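Local coordinates for phenylacetic acid degradation-related protein (Silicibacter sp., PDB 2QWZ) that is probably a hot-dog-fold thioesterase that hydrolyses acyl thioesters, perhaps coenzyme A thioesters arising in phenylacetic acid degradation, at residues D27-Y32 against V84-L89; G42-D47 against F77-V82. All coordinates share one frame; numbering follows the deposited sequence.

Contact 1: residues D27-Y32 against V84-L89; sequences DGLSAY and VYALVL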
ATOM      1  N   ASP A  27      31.686   1.117   5.357  1.00 35.47           N
ATOM      2  CA  ASP A  27      32.154   0.874   6.703  1.00 36.87           C
ATOM      3  C   ASP A  27      31.717   1.988   7.669  1.00 37.49           C
ATOM      4  O   ASP A  27      31.360   1.714   8.813  1.00 37.35           O
ATOM      5  CB  ASP A  27      33.677   0.684   6.711  1.00 40.37           C
ATOM      6  CG  ASP A  27      34.127  -0.646   6.062  1.00 45.69           C
ATOM      7  OD1 ASP A  27      33.285  -1.530   5.741  1.00 53.54           O
ATOM      8  OD2 ASP A  27      35.350  -0.803   5.881  1.00 55.29           O
ATOM      9  N   GLY A  28      31.711   3.229   7.210  1.00 37.85           N
ATOM     10  CA  GLY A  28      31.216   4.342   8.029  1.00 41.36           C
ATOM     11  C   GLY A  28      29.712   4.264   8.279  1.00 43.34           C
ATOM     12  O   GLY A  28      29.226   4.733   9.322  1.00 42.62           O
ATOM     13  N   LEU A  29      28.976   3.664   7.331  1.00 40.46           N
ATOM     14  CA  LEU A  29      27.543   3.461   7.509  1.00 40.36           C
ATOM     15  C   LEU A  29      27.277   2.293   8.444  1.00 39.54           C
ATOM     16  O   LEU A  29      26.461   2.403   9.349  1.00 37.35           O
ATOM     17  CB  LEU A  29      26.832   3.237   6.177  1.00 39.78           C
ATOM     18  CG  LEU A  29      25.301   3.261   6.224  1.00 39.64           C
ATOM     19  CD1 LEU A  29      24.778   4.655   6.623  1.00 35.38           C
ATOM     20  CD2 LEU A  29      24.781   2.828   4.887  1.00 27.72           C
ATOM     21  N   SER A  30      27.970   1.179   8.228  1.00 40.71           N
ATOM     22  CA  SER A  30      27.906   0.049   9.154  1.00 41.94           C
ATOM     23  C   SER A  30      28.142   0.446  10.611  1.00 42.99           C
ATOM     24  O   SER A  30      27.466  -0.063  11.508  1.00 42.79           O
ATOM     25  CB  SER A  30      28.912  -1.023   8.762  1.00 41.42           C
ATOM     26  OG  SER A  30      28.632  -1.545   7.480  1.00 36.28           O
ATOM     27  N   ALA A  31      29.095   1.356  10.823  1.00 45.37           N
ATOM     28  CA  ALA A  31      29.483   1.847  12.138  1.00 46.75           C
ATOM     29  C   ALA A  31      28.441   2.780  12.722  1.00 48.28           C
ATOM     30  O   ALA A  31      28.203   2.772  13.927  1.00 47.88           O
ATOM     31  CB  ALA A  31      30.849   2.600  12.046  1.00 46.25           C
ATOM     32  N   TYR A  32      27.859   3.624  11.881  1.00 51.14           N
ATOM     33  CA  TYR A  32      26.820   4.538  12.336  1.00 53.68           C
ATOM     34  C   TYR A  32      25.518   3.827  12.656  1.00 54.02           C
ATOM     35  O   TYR A  32      24.763   4.294  13.483  1.00 53.81           O
ATOM     36  CB  TYR A  32      26.548   5.639  11.308  1.00 57.39           C
ATOM     37  CG  TYR A  32      25.597   6.682  11.853  1.00 61.89           C
ATOM     38  CD1 TYR A  32      26.025   7.591  12.812  1.00 65.58           C
ATOM     39  CD2 TYR A  32      24.262   6.729  11.450  1.00 65.73           C
ATOM     40  CE1 TYR A  32      25.165   8.538  13.341  1.00 68.36           C
ATOM     41  CE2 TYR A  32      23.390   7.675  11.978  1.00 65.13           C
ATOM     42  CZ  TYR A  32      23.854   8.575  12.920  1.00 66.97           C
ATOM     43  OH  TYR A  32      23.017   9.521  13.457  1.00 70.49           O
ATOM     44  N   VAL A  84      16.142   0.603   3.559  1.00 27.07           N
ATOM     45  CA  VAL A  84      15.848   1.882   2.928  1.00 23.48           C
ATOM     46  C   VAL A  84      16.257   3.009   3.863  1.00 29.64           C
ATOM     47  O   VAL A  84      16.779   4.011   3.409  1.00 30.04           O
ATOM     48  CB  VAL A  84      14.385   1.989   2.461  1.00 26.78           C
ATOM     49  CG1 VAL A  84      14.182   3.214   1.738  1.00 19.80           C
ATOM     50  CG2 VAL A  84      14.032   0.798   1.506  1.00 11.25           C
ATOM     51  N   TYR A  85      16.056   2.817   5.154  1.00 28.51           N
ATOM     52  CA  TYR A  85      16.463   3.797   6.137  1.00 31.90           C
ATOM     53  C   TYR A  85      17.963   4.062   6.046  1.00 31.07           C
ATOM     54  O   TYR A  85      18.390   5.198   6.048  1.00 29.64           O
ATOM     55  CB  TYR A  85      16.126   3.305   7.541  1.00 31.45           C
ATOM     56  CG  TYR A  85      16.592   4.278   8.605  1.00 37.43           C
ATOM     57  CD1 TYR A  85      15.854   5.398   8.902  1.00 28.55           C
ATOM     58  CD2 TYR A  85      17.797   4.076   9.292  1.00 38.12           C
ATOM     59  CE1 TYR A  85      16.294   6.325   9.882  1.00 44.25           C
ATOM     60  CE2 TYR A  85      18.244   4.972  10.250  1.00 45.00           C
ATOM     61  CZ  TYR A  85      17.491   6.092  10.548  1.00 38.81           C
ATOM     62  OH  TYR A  85      17.963   6.964  11.503  1.00 48.93           O
ATOM     63  N   ALA A  86      18.740   2.988   5.962  1.00 32.64           N
ATOM     64  CA  ALA A  86      20.202   3.039   5.856  1.00 32.08           C
ATOM     65  C   ALA A  86      20.631   3.783   4.602  1.00 32.26           C
ATOM     66  O   ALA A  86      21.516   4.618   4.682  1.00 32.51           O
ATOM     67  CB  ALA A  86      20.796   1.622   5.874  1.00 29.39           C
ATOM     68  N   LEU A  87      19.972   3.515   3.463  1.00 33.90           N
ATOM     69  CA  LEU A  87      20.241   4.257   2.210  1.00 33.13           C
ATOM     70  C   LEU A  87      19.874   5.741   2.329  1.00 30.67           C
ATOM     71  O   LEU A  87      20.591   6.599   1.838  1.00 31.42           O
ATOM     72  CB  LEU A  87      19.513   3.624   1.045  1.00 33.25           C
ATOM     73  CG  LEU A  87      20.005   3.801  -0.399  1.00 39.32           C
ATOM     74  CD1 LEU A  87      21.485   3.469  -0.702  1.00 34.69           C
ATOM     75  CD2 LEU A  87      19.148   2.932  -1.200  1.00 26.74           C
ATOM     76  N   VAL A  88      18.781   6.053   2.996  1.00 30.10           N
ATOM     77  CA  VAL A  88      18.428   7.445   3.178  1.00 32.96           C
ATOM     78  C   VAL A  88      19.504   8.144   3.995  1.00 30.86           C
ATOM     79  O   VAL A  88      20.016   9.169   3.574  1.00 34.67           O
ATOM     80  CB  VAL A  88      17.030   7.606   3.796  1.00 35.96           C
ATOM     81  CG1 VAL A  88      16.778   9.054   4.133  1.00 27.56           C
ATOM     82  CG2 VAL A  88      16.006   7.123   2.840  1.00 20.54           C
ATOM     83  N   LEU A  89      19.898   7.546   5.111  1.00 31.02           N
ATOM     84  CA  LEU A  89      21.008   8.054   5.945  1.00 34.49           C
ATOM     85  C   LEU A  89      22.373   8.144   5.254  1.00 32.93           C
ATOM     86  O   LEU A  89      23.147   9.045   5.549  1.00 33.43           O
ATOM     87  CB  LEU A  89      21.200   7.189   7.200  1.00 38.61           C
ATOM     88  CG  LEU A  89      20.454   7.549   8.479  1.00 47.59           C
ATOM     89  CD1 LEU A  89      21.053   6.720   9.622  1.00 55.79           C
ATOM     90  CD2 LEU A  89      20.527   9.035   8.804  1.00 52.46           C
TER

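Contact 2: residues G42-D47 against F77-V82; sequences GEFSID and FALADV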
ATOM      1  N   GLY A  42      24.602  -7.991  14.908  1.00 52.66           N
ATOM      2  CA  GLY A  42      24.315  -9.412  14.998  1.00 48.35           C
ATOM      3  C   GLY A  42      23.219  -9.879  14.062  1.00 45.70           C
ATOM      4  O   GLY A  42      23.200 -11.048  13.665  1.00 46.57           O
ATOM      5  N   GLU A  43      22.284  -9.001  13.715  1.00 40.12           N
ATOM      6  CA  GLU A  43      21.157  -9.427  12.870  1.00 36.99           C
ATOM      7  C   GLU A  43      21.275  -8.897  11.452  1.00 33.03           C
ATOM      8  O   GLU A  43      21.094  -9.653  10.504  1.00 30.07           O
ATOM      9  CB  GLU A  43      19.812  -8.983  13.448  1.00 36.81           C
ATOM     10  CG  GLU A  43      18.651  -9.518  12.622  1.00 34.86           C
ATOM     11  CD  GLU A  43      17.294  -9.135  13.144  1.00 41.85           C
ATOM     12  OE1 GLU A  43      17.215  -8.260  14.034  1.00 41.78           O
ATOM     13  OE2 GLU A  43      16.296  -9.701  12.636  1.00 38.78           O
ATOM     14  N   PHE A  44      21.551  -7.597  11.333  1.00 28.23           N
ATOM     15  CA  PHE A  44      21.634  -6.883  10.042  1.00 31.74           C
ATOM     16  C   PHE A  44      23.042  -6.380   9.715  1.00 32.13           C
ATOM     17  O   PHE A  44      23.663  -5.731  10.546  1.00 30.97           O
ATOM     18  CB  PHE A  44      20.638  -5.711  10.024  1.00 28.15           C
ATOM     19  CG  PHE A  44      19.187  -6.162  10.079  1.00 30.75           C
ATOM     20  CD1 PHE A  44      18.663  -6.982   9.084  1.00 35.35           C
ATOM     21  CD2 PHE A  44      18.374  -5.813  11.123  1.00 30.76           C
ATOM     22  CE1 PHE A  44      17.351  -7.408   9.132  1.00 34.40           C
ATOM     23  CE2 PHE A  44      17.074  -6.227  11.173  1.00 26.02           C
ATOM     24  CZ  PHE A  44      16.558  -7.037  10.188  1.00 33.26           C
ATOM     25  N   SER A  45      23.535  -6.701   8.512  1.00 30.98           N
ATOM     26  CA  SER A  45      24.810  -6.175   8.016  1.00 29.28           C
ATOM     27  C   SER A  45      24.719  -5.733   6.547  1.00 28.48           C
ATOM     28  O   SER A  45      23.969  -6.306   5.772  1.00 34.42           O
ATOM     29  CB  SER A  45      25.940  -7.190   8.225  1.00 28.54           C
ATOM     30  OG  SER A  45      25.709  -8.412   7.500  1.00 30.45           O
ATOM     31  N   ILE A  46      25.507  -4.736   6.168  1.00 28.68           N
ATOM     32  CA  ILE A  46      25.541  -4.230   4.795  1.00 28.58           C
ATOM     33  C   ILE A  46      26.455  -5.087   3.921  1.00 31.20           C
ATOM     34  O   ILE A  46      27.654  -5.134   4.143  1.00 32.51           O
ATOM     35  CB  ILE A  46      26.042  -2.751   4.758  1.00 30.05           C
ATOM     36  CG1 ILE A  46      25.313  -1.885   5.784  1.00 27.95           C
ATOM     37  CG2 ILE A  46      25.917  -2.140   3.351  1.00 31.33           C
ATOM     38  CD1 ILE A  46      25.728  -0.425   5.755  1.00 29.89           C
ATOM     39  N   ASP A  47      25.913  -5.776   2.921  1.00 30.65           N
ATOM     40  CA  ASP A  47      26.769  -6.351   1.891  1.00 28.71           C
ATOM     41  C   ASP A  47      27.368  -5.378   0.879  1.00 28.48           C
ATOM     42  O   ASP A  47      28.504  -5.554   0.452  1.00 28.35           O
ATOM     43  CB  ASP A  47      26.027  -7.448   1.095  1.00 30.18           C
ATOM     44  CG  ASP A  47      25.761  -8.656   1.908  1.00 27.26           C
ATOM     45  OD1 ASP A  47      26.234  -8.713   3.052  1.00 33.69           O
ATOM     46  OD2 ASP A  47      25.077  -9.562   1.402  1.00 36.12           O
ATOM     47  N   PHE A  77       9.726  -7.239   7.340  1.00 29.23           N
ATOM     48  CA  PHE A  77       9.457  -5.830   7.522  1.00 26.32           C
ATOM     49  C   PHE A  77      10.700  -5.093   8.006  1.00 26.29           C
ATOM     50  O   PHE A  77      11.060  -4.041   7.473  1.00 26.06           O
ATOM     51  CB  PHE A  77       8.314  -5.615   8.519  1.00 28.50           C
ATOM     52  CG  PHE A  77       8.056  -4.163   8.784  1.00 20.72           C
ATOM     53  CD1 PHE A  77       8.815  -3.469   9.693  1.00 27.44           C
ATOM     54  CD2 PHE A  77       7.132  -3.471   8.034  1.00 23.34           C
ATOM     55  CE1 PHE A  77       8.623  -2.119   9.870  1.00 28.35           C
ATOM     56  CE2 PHE A  77       6.931  -2.129   8.222  1.00 33.22           C
ATOM     57  CZ  PHE A  77       7.680  -1.456   9.121  1.00 27.41           C
ATOM     58  N   ALA A  78      11.328  -5.674   9.039  1.00 27.68           N
ATOM     59  CA  ALA A  78      12.561  -5.196   9.662  1.00 25.17           C
ATOM     60  C   ALA A  78      13.677  -5.032   8.648  1.00 26.68           C
ATOM     61  O   ALA A  78      14.312  -3.990   8.616  1.00 26.49           O
ATOM     62  CB  ALA A  78      12.994  -6.153  10.806  1.00 21.80           C
ATOM     63  N   LEU A  79      13.879  -6.042   7.790  1.00 24.19           N
ATOM     64  CA  LEU A  79      14.883  -5.994   6.741  1.00 23.78           C
ATOM     65  C   LEU A  79      14.605  -4.902   5.720  1.00 25.63           C
ATOM     66  O   LEU A  79      15.499  -4.113   5.379  1.00 33.35           O
ATOM     67  CB  LEU A  79      14.947  -7.350   6.013  1.00 26.24           C
ATOM     68  CG  LEU A  79      15.961  -7.418   4.865  1.00 29.55           C
ATOM     69  CD1 LEU A  79      17.346  -7.019   5.367  1.00 21.28           C
ATOM     70  CD2 LEU A  79      16.012  -8.798   4.231  1.00 20.83           C
ATOM     71  N   ALA A  80      13.352  -4.841   5.247  1.00 22.96           N
ATOM     72  CA  ALA A  80      12.955  -3.909   4.235  1.00 19.08           C
ATOM     73  C   ALA A  80      13.178  -2.487   4.794  1.00 21.35           C
ATOM     74  O   ALA A  80      13.728  -1.640   4.118  1.00 22.80           O
ATOM     75  CB  ALA A  80      11.493  -4.114   3.842  1.00 14.88           C
ATOM     76  N   ASP A  81      12.732  -2.247   6.011  1.00 23.80           N
ATOM     77  CA  ASP A  81      12.820  -0.888   6.647  1.00 23.78           C
ATOM     78  C   ASP A  81      14.230  -0.477   7.007  1.00 27.49           C
ATOM     79  O   ASP A  81      14.597   0.657   6.792  1.00 36.21           O
ATOM     80  CB  ASP A  81      11.886  -0.876   7.874  1.00 25.03           C
ATOM     81  CG  ASP A  81      11.878   0.468   8.651  1.00 32.19           C
ATOM     82  OD1 ASP A  81      12.214   1.554   8.141  1.00 35.18           O
ATOM     83  OD2 ASP A  81      11.510   0.394   9.814  1.00 32.41           O
ATOM     84  N   VAL A  82      15.044  -1.375   7.558  1.00 31.39           N
ATOM     85  CA  VAL A  82      16.443  -1.036   7.836  1.00 29.99           C
ATOM     86  C   VAL A  82      17.231  -0.698   6.563  1.00 28.43           C
ATOM     87  O   VAL A  82      18.013   0.265   6.564  1.00 28.22           O
ATOM     88  CB  VAL A  82      17.204  -2.116   8.749  1.00 28.99           C
ATOM     89  CG1 VAL A  82      17.650  -3.354   7.960  1.00 24.48           C
ATOM     90  CG2 VAL A  82      18.413  -1.457   9.486  1.00 28.70           C
TER

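Contact 1: residues D27-Y32 against V84-L89
The carbonyl oxygen of Ala-86 is straddled by the forked end of Leu-29, whose CD2 lies 3.7 Å and CD1 3.8 Å from that O. Neither methyl can offer a hydrogen bond, so the oxygen is packed against hydrocarbon, and it is the two methyls, not the branch carbon, that face it. Leu-29 reaches this place because its CG swings away from the backbone N (chi1 -170°), extending the side chain out from helix 26-36. The same fork also approaches the helix through carbon: Leu-29 CD2 stands 4.3 Å from Ala-86 CB, and CD1 stands 4.4 Å from Leu-89 CB, both loose but apolar.

One turn further along, the second point of touch is tighter. Leu-89 CD1 meets the edge of the Tyr-32 ring, near its plane, at 3.5 Å from CE2 and 3.7 Å from CD2. The methyl therefore presses against the ring's rim rather than its pi face, and the two side chains cross at about a right angle. Leu-29 and Tyr-32, both on helix 26-36, point toward helix 73-92, and both reach Leu-89.

The axes of these two segments, one on helix 26-36 and one on helix 73-92, pass 10.8 Å apart at 119°, a steep crossing that lets only a few side chains bridge the gap. Ala-86 and Leu-29 also both rest on Ile-54 of strand 53-58, so the interface continues into the sheet, while Tyr-32 touches Arg-94 beyond the end of the long helix. All four touching residues are buried. With just 176 Å² covered and methyl, methylene and ring carbons doing the work, cohesion here depends on shape and exclusion of water, not on directed polar bonds.

Contact 2: residues G42-D47 against F77-V82
Phe-44 carries this contact almost alone, and its aromatic interaction comes first. Val-82 CG1 sits over one face of the ring in a CH-pi contact, 3.9 Å from the centroid and 14° off the ring normal, displaced a little toward the rim near CG. That methyl is directed at the ring because it lies between the backbone N and the carbonyl carbon of Val-82 (chi1 79°). The opposite face is covered by the residue just before the strand: Glu-43 CG stands 3.9 Å above the Phe-44 ring plane, over its centre. The ring is thus sandwiched between an aliphatic methylene and a methyl.

Apolar packing takes over at the far end of the ring. Phe-44 CZ rests 3.7 Å from Ala-78 CB, and Phe-44 CE1 comes as close to Leu-79 CA, so the end of the ring reaches the helix backbone at Leu-79. Leu-79 adds its CD1 at 3.8 Å from Phe-44 CE1. With an alanine here in place of Phe-44, a gap would probably open between strand and helix, and the Val-82 methyl and the Glu-43 methylene would lose the flat surface they share.

Charge contributes indirectly: Glu-43, whose CG lies on the ring, is joined to Arg-63 by a salt bridge that probably steadies this cover.

The axes of strand 44-46 and helix 77-82 come within 10.2 Å of each other at 35°, the strand laid along the helix as in a hot-dog fold, where the sheet wraps round a long central helix. Phe-44 also packs on Leu-58 and Leu-79 on Met-56, both of strand 53-58, and the Asp-81 carboxylate is hydrogen-bonded to the Tyr-153 hydroxyl of strand 147-154. Ala-78 also touches Pro-74 of the second subunit, placing the contact beside the interface between chains, and Ile-46 meets helix 26-36.

In the fold
From the N terminus the chain first forms helix 26-36, then enters strand 44-49, turns back through strand 53-58 and reaches the long helix 73-92. Contact 2 closes the shorter loop, joining 42-47 to 77-82 on the earlier half of that helix. Contact 1 closes the wider one, from 27-32 to 84-89 further along it, and so encloses contact 2 without crossing it. The two lie about 11 Å apart between centres and touch directly, Leu-29 CD2 meeting Ile-46 CD1 at 3.5 Å. Together they fasten the N-terminal helix and an outermost strand of the sheet to the central helix of the hot-dog fold.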